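Local atomic coordinates of transcription factor tau subunit sfc1 (Schizosaccharomyces pombe, PDB entry 4BJI), a protein that helps TFIIIC bind boxA promoter sites of tRNA and similar genes for RNA polymerase III transcription, its DNA-binding domain being the part studied here. Residues I41-P46 with N61-S66; C143-P148 with D180-K185; Q158-S161 with D166-W169. One frame throughout, in Å; residues are numbered along the deposited sequence.

Followed from the N terminus, this DNA-binding domain closes contact 1 first: the loop 61-66 returns to helix 35-50 after strand 53-55 and helix 56-60. Only after it has closed does contact 2 open, where 143-148, the chain leaving strand 139-141, meets helix 172-189. Contact 3 lies within that second loop, joining 158-161 to 166-169 over just four intervening residues ahead of the same helix. Contacts 1 and 3 sit on opposite sides of the chain's centre, their centres about 31 Å apart; the centres of contacts 2 and 3 are about 18 Å apart.

Contact 1 (I41-P46 with N61-S66); sequences IEALKP and NHLDPS
L63 places its two methyl groups against successive residues of one helix, A43 and L44, and apolar packing is all that joins the two segments. The CD2 branch lies 3.8 Å from A43 CB, while the CD1 branch approaches L44 CD2 at 4.0 Å. A43 and L63 both direct their CB atoms at the opposing segment, and here the backbones come nearest, with 7.4 Å between the CA atoms of A43 and L63. L44 has to reach round: its CB does not point at the loop, but with CG beside the backbone N (chi1 -74°) the CD2 methyl meets L63, whose side chain it crosses at about a right angle. The shared surface is small, 107 Å² summed over both sides.

The segments belong to the region assigned to the helix-turn-helix family domain of this TFIIIC subunit. The loop carrying L63 follows helix 56-60 and folds back on helix 35-50. Helix 71-74 adds to the same apolar cluster, since its L71 touches both L44 and L63, and L47, one turn further along helix 35-50, also packs on L63.

Polar bonds operate within each segment instead. On the helix, K45 NZ forms a salt bridge with E42 OE2 (2.9 Å), entering on the syn lone pair; the same oxygen also bonds to Q38. In the loop, D64 OD1 takes the backbone N of S66 on its anti lone pair at 2.8 Å, making an Asx turn at the start of the 3-10 segment. The S66 hydroxyl OG reaches that same OD1 from above the carboxylate plane, a second grip that should limit rotation of the D64 carboxylate.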
# COMPACT_ATOMS: atom_id res chain seq x y z
N ILE A 41 -17.68 -9.80 -0.71
CA ILE A 41 -18.05 -8.39 -0.71
C ILE A 41 -18.50 -7.95 0.68
O ILE A 41 -18.06 -6.90 1.18
CB ILE A 41 -19.15 -8.13 -1.75
CG1 ILE A 41 -18.62 -8.34 -3.17
CG2 ILE A 41 -19.75 -6.72 -1.55
CD1 ILE A 41 -19.72 -8.34 -4.23
N GLU A 42 -19.31 -8.75 1.37
CA GLU A 42 -19.74 -8.41 2.70
C GLU A 42 -18.60 -8.35 3.72
O GLU A 42 -18.63 -7.49 4.61
CB GLU A 42 -20.84 -9.36 3.17
CG GLU A 42 -22.13 -9.23 2.34
CD GLU A 42 -22.62 -7.81 2.27
OE1 GLU A 42 -22.77 -7.18 3.32
OE2 GLU A 42 -22.82 -7.31 1.15
N ALA A 43 -17.60 -9.21 3.57
CA ALA A 43 -16.43 -9.17 4.43
C ALA A 43 -15.56 -7.94 4.14
O ALA A 43 -14.90 -7.40 5.05
CB ALA A 43 -15.62 -10.43 4.24
N LEU A 44 -15.51 -7.51 2.88
CA LEU A 44 -14.71 -6.35 2.50
C LEU A 44 -15.29 -5.03 2.96
O LEU A 44 -14.56 -4.08 3.26
CB LEU A 44 -14.56 -6.27 0.99
CG LEU A 44 -13.61 -7.29 0.37
CD1 LEU A 44 -13.74 -7.28 -1.14
CD2 LEU A 44 -12.18 -6.99 0.80
N LYS A 45 -16.62 -4.93 3.05
CA LYS A 45 -17.23 -3.65 3.35
C LYS A 45 -16.70 -3.00 4.64
O LYS A 45 -16.29 -1.84 4.61
CB LYS A 45 -18.77 -3.78 3.37
CG LYS A 45 -19.40 -3.85 1.94
CD LYS A 45 -20.89 -4.09 2.02
CE LYS A 45 -21.53 -4.04 0.63
NZ LYS A 45 -22.99 -4.44 0.71
N PRO A 46 -16.69 -3.74 5.77
CA PRO A 46 -16.16 -3.10 6.99
C PRO A 46 -14.68 -2.82 6.91
O PRO A 46 -14.21 -1.87 7.55
CB PRO A 46 -16.43 -4.14 8.09
CG PRO A 46 -16.81 -5.39 7.39
CD PRO A 46 -17.38 -4.99 6.06
N ASN A 61 -4.59 -10.77 4.27
CA ASN A 61 -4.17 -11.10 5.63
C ASN A 61 -5.21 -10.74 6.68
O ASN A 61 -5.08 -11.12 7.85
CB ASN A 61 -2.81 -10.49 5.92
CG ASN A 61 -1.72 -11.11 5.05
OD1 ASN A 61 -1.86 -12.24 4.56
ND2 ASN A 61 -0.64 -10.41 4.86
N HIS A 62 -6.27 -10.07 6.26
CA HIS A 62 -7.40 -9.78 7.14
C HIS A 62 -8.65 -10.57 6.76
O HIS A 62 -9.73 -10.31 7.31
CB HIS A 62 -7.77 -8.32 7.06
CG HIS A 62 -6.81 -7.42 7.76
ND1 HIS A 62 -5.57 -7.09 7.25
CD2 HIS A 62 -6.92 -6.77 8.94
CE1 HIS A 62 -4.95 -6.29 8.10
NE2 HIS A 62 -5.75 -6.07 9.13
N LEU A 63 -8.54 -11.45 5.78
CA LEU A 63 -9.69 -12.21 5.27
C LEU A 63 -9.55 -13.71 5.48
O LEU A 63 -8.46 -14.27 5.50
CB LEU A 63 -9.90 -11.91 3.78
CG LEU A 63 -10.41 -10.52 3.37
CD1 LEU A 63 -10.20 -10.26 1.89
CD2 LEU A 63 -11.86 -10.37 3.73
N ASP A 64 -10.69 -14.38 5.58
CA ASP A 64 -10.70 -15.83 5.55
C ASP A 64 -9.84 -16.31 4.38
O ASP A 64 -10.01 -15.85 3.25
CB ASP A 64 -12.15 -16.31 5.39
CG ASP A 64 -12.29 -17.81 5.57
OD1 ASP A 64 -11.58 -18.57 4.88
OD2 ASP A 64 -13.12 -18.22 6.40
N PRO A 65 -8.91 -17.24 4.62
CA PRO A 65 -8.04 -17.69 3.51
C PRO A 65 -8.77 -18.39 2.36
O PRO A 65 -8.18 -18.55 1.29
CB PRO A 65 -7.04 -18.63 4.19
CG PRO A 65 -7.54 -18.84 5.59
CD PRO A 65 -8.40 -17.68 5.93
N SER A 66 -10.02 -18.80 2.54
CA SER A 66 -10.78 -19.38 1.43
C SER A 66 -11.18 -18.32 0.39
O SER A 66 -11.64 -18.66 -0.70
CB SER A 66 -12.01 -20.13 1.95
OG SER A 66 -12.81 -19.32 2.80

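Contact 2 (C143-P148 with D180-K185); sequences CDIVDP and DLMREK
I145 and M182, the latter a selenomethionine, reach toward each other tip to tip, I145 CD1 stopping 3.7 Å from M182 SE. The M182 chain bends at its last torsion (chi3 70°), and this turn also sets the CE methyl beside the isoleucine, 3.8 Å from I145 CD1. F112 packs on M182 as well, adding an aromatic side chain to this buried junction.

The contact fastens the loop between strand 139-141 and helix 151-155 onto one side of helix 172-189. Another side of that helix is covered by helix 197-205, where D180 and E184 both touch I203.

K185, about one helical turn after M182, and D147 approach each other from opposite directions. D147 points its CB at the helix and swings CG away from its own backbone N (chi1 -178°), while K185 runs extended beyond CG to meet it. Their salt bridge spans 2.8 Å from K185 NZ to D147 OD2, using the syn lone pair on that oxygen. T149, two residues on from D147, bonds through OG1 to both D147 OD1 and K185 NZ, so each partner of the ion pair has a second polar contact.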
# COMPACT_ATOMS: atom_id res chain seq x y z
N CYS A 143 1.07 2.79 6.81
CA CYS A 143 0.43 2.42 8.06
C CYS A 143 0.84 1.04 8.56
O CYS A 143 0.60 0.73 9.75
CB CYS A 143 -1.08 2.53 7.93
SG CYS A 143 -1.81 1.51 6.60
N ASP A 144 1.41 0.22 7.68
CA ASP A 144 1.83 -1.13 8.03
C ASP A 144 3.35 -1.19 8.30
O ASP A 144 3.87 -2.29 8.52
CB ASP A 144 1.46 -2.10 6.93
CG ASP A 144 -0.03 -2.15 6.65
OD1 ASP A 144 -0.81 -1.97 7.60
OD2 ASP A 144 -0.38 -2.40 5.48
N ILE A 145 4.01 -0.04 8.34
CA ILE A 145 5.44 0.01 8.68
C ILE A 145 5.55 0.18 10.19
O ILE A 145 5.28 1.26 10.76
CB ILE A 145 6.15 1.16 7.96
CG1 ILE A 145 6.03 0.99 6.46
CG2 ILE A 145 7.62 1.20 8.42
CD1 ILE A 145 6.57 2.18 5.73
N VAL A 146 5.94 -0.90 10.87
CA VAL A 146 6.05 -0.85 12.33
C VAL A 146 7.50 -0.72 12.80
O VAL A 146 7.79 -0.44 13.98
CB VAL A 146 5.41 -2.08 13.03
CG1 VAL A 146 3.92 -2.16 12.67
CG2 VAL A 146 6.14 -3.38 12.70
N ASP A 147 8.45 -0.93 11.89
CA ASP A 147 9.88 -0.82 12.20
C ASP A 147 10.12 0.48 12.95
O ASP A 147 9.82 1.55 12.41
CB ASP A 147 10.67 -0.83 10.90
CG ASP A 147 12.17 -0.78 11.09
OD1 ASP A 147 12.63 -0.15 12.06
OD2 ASP A 147 12.89 -1.34 10.25
N PRO A 148 10.61 0.43 14.21
CA PRO A 148 10.67 1.63 15.05
C PRO A 148 11.76 2.61 14.65
O PRO A 148 11.78 3.74 15.19
CB PRO A 148 10.88 1.03 16.47
CG PRO A 148 11.54 -0.25 16.24
CD PRO A 148 10.94 -0.79 14.96
N ASP A 180 15.07 4.34 0.71
CA ASP A 180 16.42 3.76 0.75
C ASP A 180 16.63 2.90 1.98
O ASP A 180 17.26 1.83 1.88
CB ASP A 180 17.47 4.86 0.66
CG ASP A 180 17.57 5.48 -0.75
OD1 ASP A 180 16.89 5.03 -1.71
OD2 ASP A 180 18.34 6.42 -0.89
N LEU A 181 16.14 3.34 3.12
CA LEU A 181 16.27 2.54 4.34
C LEU A 181 15.55 1.21 4.20
O LEU A 181 16.09 0.16 4.54
CB LEU A 181 15.67 3.27 5.51
CG LEU A 181 16.51 4.44 5.95
CD1 LEU A 181 15.69 5.27 6.90
CD2 LEU A 181 17.79 3.90 6.59
N MSE A 182 14.31 1.25 3.73
CA MSE A 182 13.52 0.04 3.53
C MSE A 182 14.20 -0.90 2.52
O MSE A 182 14.28 -2.12 2.74
CB MSE A 182 12.10 0.40 3.07
CG MSE A 182 11.33 1.15 4.17
SE MSE A 182 9.61 1.78 3.60
CE MSE A 182 8.75 0.08 3.47
N ARG A 183 14.68 -0.34 1.41
CA ARG A 183 15.30 -1.16 0.37
C ARG A 183 16.52 -1.87 0.93
O ARG A 183 16.72 -3.07 0.73
CB ARG A 183 15.69 -0.30 -0.82
CG ARG A 183 16.24 -1.13 -1.97
CD ARG A 183 16.74 -0.19 -3.05
NE ARG A 183 17.85 0.58 -2.50
CZ ARG A 183 18.12 1.85 -2.80
NH1 ARG A 183 17.37 2.53 -3.65
NH2 ARG A 183 19.17 2.44 -2.23
N GLU A 184 17.35 -1.14 1.65
CA GLU A 184 18.56 -1.73 2.23
C GLU A 184 18.20 -2.86 3.18
O GLU A 184 18.80 -3.94 3.13
CB GLU A 184 19.36 -0.68 2.99
CG GLU A 184 20.71 -1.23 3.47
CD GLU A 184 21.67 -1.48 2.30
OE1 GLU A 184 21.66 -0.70 1.31
OE2 GLU A 184 22.36 -2.51 2.33
N LYS A 185 17.21 -2.64 4.04
CA LYS A 185 16.82 -3.71 4.98
C LYS A 185 16.29 -4.91 4.19
O LYS A 185 16.65 -6.07 4.48
CB LYS A 185 15.84 -3.19 6.01
CG LYS A 185 16.42 -2.20 7.00
CD LYS A 185 15.62 -2.12 8.27
CE LYS A 185 16.24 -1.14 9.26
NZ LYS A 185 15.63 -1.25 10.56

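Contact 3 (Q158-S161 with D166-W169); sequences QLRS and DTGW
With chi1 at -58°, R160 holds CG beside its own backbone N, so that the start of its side chain runs along the W169 carbonyl, before a bend at chi3 (87°) turns the guanidinium aside. CG of R160 lies 3.6 Å from W169 O, and CD comes to 3.5 Å from G168 O. W169 keeps CG beside its backbone N (chi1 -68°), which leaves the indole edge facing R160 O, an atom near the ring plane and 3.3 Å from W169 CE3.

Between the backbones runs a single hydrogen bond, R160 N to W169 O at 2.8 Å, with the donor tilted from the carbonyl plane. The same oxygen has a weak, bent CA-H...O contact with L159 CA at 3.3 Å. L159 CD2 then packs on W169 CB at 4.1 Å, its side chain passing that of the tryptophan at a slant.

The short loop is thereby pinned ahead of helix 172-189. Its polar ends look elsewhere for partners: W169 NE1 bonds to P98 O, R160 NH1 to E162 O, and T167 OG1 to Y170 O. Chemically, the buried W169 engages the other segment twice: its backbone carbonyl takes one well-formed N-H bond, while its indole edge, whose hydrogens carry slight positive charge, is probably a mildly favourable neighbour for R160 O.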
# COMPACT_ATOMS: atom_id res chain seq x y z
N GLN A 158 6.60 16.94 8.14
CA GLN A 158 5.58 17.87 7.71
C GLN A 158 5.13 17.55 6.30
O GLN A 158 5.92 17.59 5.37
CB GLN A 158 6.12 19.30 7.78
CG GLN A 158 5.13 20.37 7.35
CD GLN A 158 5.67 21.77 7.47
OE1 GLN A 158 6.23 22.15 8.48
NE2 GLN A 158 5.48 22.55 6.42
N LEU A 159 3.85 17.26 6.15
CA LEU A 159 3.34 16.89 4.82
C LEU A 159 3.38 18.08 3.88
O LEU A 159 3.26 19.25 4.29
CB LEU A 159 1.94 16.33 4.94
CG LEU A 159 1.82 15.09 5.83
CD1 LEU A 159 0.36 14.59 5.87
CD2 LEU A 159 2.74 13.99 5.40
N ARG A 160 3.54 17.77 2.60
CA ARG A 160 3.40 18.77 1.54
C ARG A 160 2.01 19.34 1.50
O ARG A 160 1.05 18.73 2.00
CB ARG A 160 3.65 18.10 0.16
CG ARG A 160 4.99 17.44 0.04
CD ARG A 160 5.19 16.83 -1.35
NE ARG A 160 5.72 17.78 -2.33
CZ ARG A 160 5.08 18.30 -3.36
NH1 ARG A 160 3.79 18.13 -3.58
NH2 ARG A 160 5.78 19.04 -4.21
N SER A 161 1.89 20.49 0.83
CA SER A 161 0.59 21.13 0.62
C SER A 161 -0.20 20.58 -0.57
O SER A 161 -1.30 21.03 -0.82
CB SER A 161 0.76 22.64 0.42
OG SER A 161 1.26 22.86 -0.86
N ASP A 166 4.70 11.49 -7.63
CA ASP A 166 5.57 10.37 -7.24
C ASP A 166 5.58 10.15 -5.73
O ASP A 166 5.41 9.00 -5.26
CB ASP A 166 7.01 10.61 -7.67
CG ASP A 166 7.17 10.75 -9.16
OD1 ASP A 166 6.45 10.07 -9.90
OD2 ASP A 166 8.07 11.52 -9.56
N THR A 167 5.80 11.21 -4.94
CA THR A 167 6.04 11.04 -3.51
C THR A 167 4.79 11.31 -2.67
O THR A 167 4.83 11.20 -1.43
CB THR A 167 7.16 11.95 -3.00
OG1 THR A 167 6.74 13.33 -3.04
CG2 THR A 167 8.40 11.81 -3.85
N GLY A 168 3.68 11.63 -3.31
CA GLY A 168 2.44 11.89 -2.60
C GLY A 168 2.59 13.02 -1.62
O GLY A 168 3.05 14.13 -1.96
N TRP A 169 2.18 12.79 -0.38
CA TRP A 169 2.15 13.85 0.63
C TRP A 169 3.50 14.08 1.31
O TRP A 169 3.60 14.96 2.18
CB TRP A 169 1.07 13.51 1.65
CG TRP A 169 -0.32 13.57 1.10
CD1 TRP A 169 -1.16 12.53 0.80
CD2 TRP A 169 -1.04 14.77 0.80
NE1 TRP A 169 -2.36 13.02 0.32
CE2 TRP A 169 -2.32 14.39 0.33
CE3 TRP A 169 -0.74 16.13 0.91
CZ2 TRP A 169 -3.28 15.32 -0.04
CZ3 TRP A 169 -1.72 17.05 0.55
CH2 TRP A 169 -2.96 16.63 0.06